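Side-chain contact in interphotoreceptor retinoid-binding protein (Xenopus laevis, PDB 1J7X), which probably binds and carries retinoids between the photoreceptors and the pigment epithelium in the space that separates them: residues E23-P26 and T27-H31. Sequence-based numbering, arbitrary orientation.
Sequences ERIP and TLLQH
Pro-26 and Ile-25 meet the residues that follow them in the short surface helix 25-31, through i to i+4 contacts on two sides. The Pro-26 ring lies beside the next peptide, its CB 3.0 Å from Thr-27 N. It sits near the N-terminal end of the helix, where a proline is well tolerated because its missing N-H probably costs no helical bond. One water donates to Glu-23 O and accepts from Thr-27 N, standing in for a direct i to i+4 bond between them. Ile-25 lies side by side with Leu-29, pointing the same way. Its CG1 stands beside the backbone N (chi1 -62°), placing CG2 beside the carbonyl carbon, where it meets CD2 of Leu-29 at 3.4 Å, tighter than usual for two carbons. Helical bonds run from Leu-29 N to Ile-25 O (2.8 Å) and from Leu-28 N to Arg-24 O (3.1 Å). Ile-25 and Leu-29 touch helix 2-18, while Leu-28 packs on Leu-54 and Leu-57 of helix 43-58. Pro-26 O accepts a weak bond from Gln-30 N and a bond from a second water, whose oxygen is 2.8 Å from Pro-26 O and accepts from Gln-30 NE2 at 3.1 Å.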
loop_
_atom_site.group_PDB
_atom_site.type_symbol
_atom_site.label_atom_id
_atom_site.label_comp_id
_atom_site.label_asym_id
_atom_site.label_seq_id
_atom_site.Cartn_x
_atom_site.Cartn_y
_atom_site.Cartn_z
ATOM N N GLU A 23 5.199 -17.220 -14.269
ATOM C CA GLU A 23 6.160 -18.286 -14.225
ATOM C C GLU A 23 5.661 -19.420 -13.444
ATOM O O GLU A 23 6.227 -20.482 -13.495
ATOM C CB GLU A 23 7.520 -17.765 -13.708
ATOM C CG GLU A 23 7.524 -17.282 -12.270
ATOM C CD GLU A 23 7.477 -15.761 -12.094
ATOM O OE1 GLU A 23 6.585 -15.118 -12.711
ATOM O OE2 GLU A 23 8.369 -15.256 -11.312
ATOM N N ARG A 24 4.542 -19.246 -12.691
ATOM C CA ARG A 24 4.012 -20.347 -11.939
ATOM C C ARG A 24 2.921 -21.110 -12.691
ATOM O O ARG A 24 2.510 -22.160 -12.249
ATOM C CB ARG A 24 3.446 -19.855 -10.560
ATOM C CG ARG A 24 4.588 -19.290 -9.682
ATOM C CD ARG A 24 4.169 -18.655 -8.469
ATOM N NE ARG A 24 5.272 -18.155 -7.657
ATOM C CZ ARG A 24 5.078 -17.530 -6.487
ATOM N NH1 ARG A 24 3.837 -17.346 -6.037
ATOM N NH2 ARG A 24 6.091 -17.118 -5.773
ATOM N N ILE A 25 2.468 -20.574 -13.832
ATOM C CA ILE A 25 1.333 -21.119 -14.511
ATOM C C ILE A 25 1.593 -22.559 -15.010
ATOM O O ILE A 25 0.727 -23.414 -14.845
ATOM C CB ILE A 25 0.916 -20.239 -15.638
ATOM C CG1 ILE A 25 0.479 -18.851 -15.122
ATOM C CG2 ILE A 25 -0.183 -20.855 -16.439
ATOM C CD1 ILE A 25 -0.606 -18.845 -14.077
ATOM N N PRO A 26 2.753 -22.805 -15.635
ATOM C CA PRO A 26 2.997 -24.186 -16.129
ATOM C C PRO A 26 2.765 -25.237 -15.089
ATOM O O PRO A 26 1.976 -26.162 -15.290
ATOM C CB PRO A 26 4.421 -24.102 -16.607
ATOM C CG PRO A 26 4.595 -22.741 -17.044
ATOM C CD PRO A 26 3.897 -21.890 -15.961
ATOM N N THR A 27 3.401 -25.075 -13.929
ATOM C CA THR A 27 3.254 -25.984 -12.810
ATOM C C THR A 27 1.839 -26.110 -12.220
ATOM O O THR A 27 1.362 -27.226 -11.861
ATOM C CB THR A 27 4.273 -25.584 -11.763
ATOM O OG1 THR A 27 5.538 -25.850 -12.337
ATOM C CG2 THR A 27 4.215 -26.493 -10.552
ATOM N N LEU A 28 1.124 -24.983 -12.197
ATOM C CA LEU A 28 -0.228 -24.963 -11.694
ATOM C C LEU A 28 -1.132 -25.729 -12.663
ATOM O O LEU A 28 -2.082 -26.422 -12.256
ATOM C CB LEU A 28 -0.703 -23.533 -11.615
ATOM C CG LEU A 28 -0.221 -22.837 -10.398
ATOM C CD1 LEU A 28 -0.473 -21.271 -10.560
ATOM C CD2 LEU A 28 -0.966 -23.326 -9.195
ATOM N N LEU A 29 -0.845 -25.575 -13.953
ATOM C CA LEU A 29 -1.650 -26.281 -14.993
ATOM C C LEU A 29 -1.355 -27.804 -14.957
ATOM O O LEU A 29 -2.205 -28.631 -15.390
ATOM C CB LEU A 29 -1.360 -25.710 -16.425
ATOM C CG LEU A 29 -2.229 -24.524 -16.846
ATOM C CD1 LEU A 29 -3.683 -24.944 -17.092
ATOM C CD2 LEU A 29 -2.261 -23.502 -15.829
ATOM N N GLN A 30 -0.221 -28.192 -14.396
ATOM C CA GLN A 30 0.073 -29.626 -14.229
ATOM C C GLN A 30 -0.614 -30.172 -12.968
ATOM O O GLN A 30 -1.204 -31.273 -12.976
ATOM C CB GLN A 30 1.581 -29.837 -14.066
ATOM C CG GLN A 30 2.401 -29.586 -15.343
ATOM C CD GLN A 30 2.190 -30.610 -16.430
ATOM O OE1 GLN A 30 1.828 -31.783 -16.110
ATOM N NE2 GLN A 30 2.442 -30.203 -17.730
ATOM N N HIS A 31 -0.550 -29.426 -11.861
ATOM C CA HIS A 31 -1.049 -29.958 -10.637
ATOM C C HIS A 31 -2.574 -29.885 -10.523
ATOM O O HIS A 31 -3.220 -30.792 -10.046
ATOM C CB HIS A 31 -0.416 -29.213 -9.483
ATOM C CG HIS A 31 0.965 -29.657 -9.158
ATOM N ND1 HIS A 31 1.272 -30.953 -8.822
ATOM C CD2 HIS A 31 2.130 -28.969 -9.102
ATOM C CE1 HIS A 31 2.557 -31.046 -8.564
ATOM N NE2 HIS A 31 3.105 -29.854 -8.727
HETATM O O HOH W 1 5.730 -23.174 -13.629
HETATM O O HOH W 2 1.967 -27.108 -17.972
#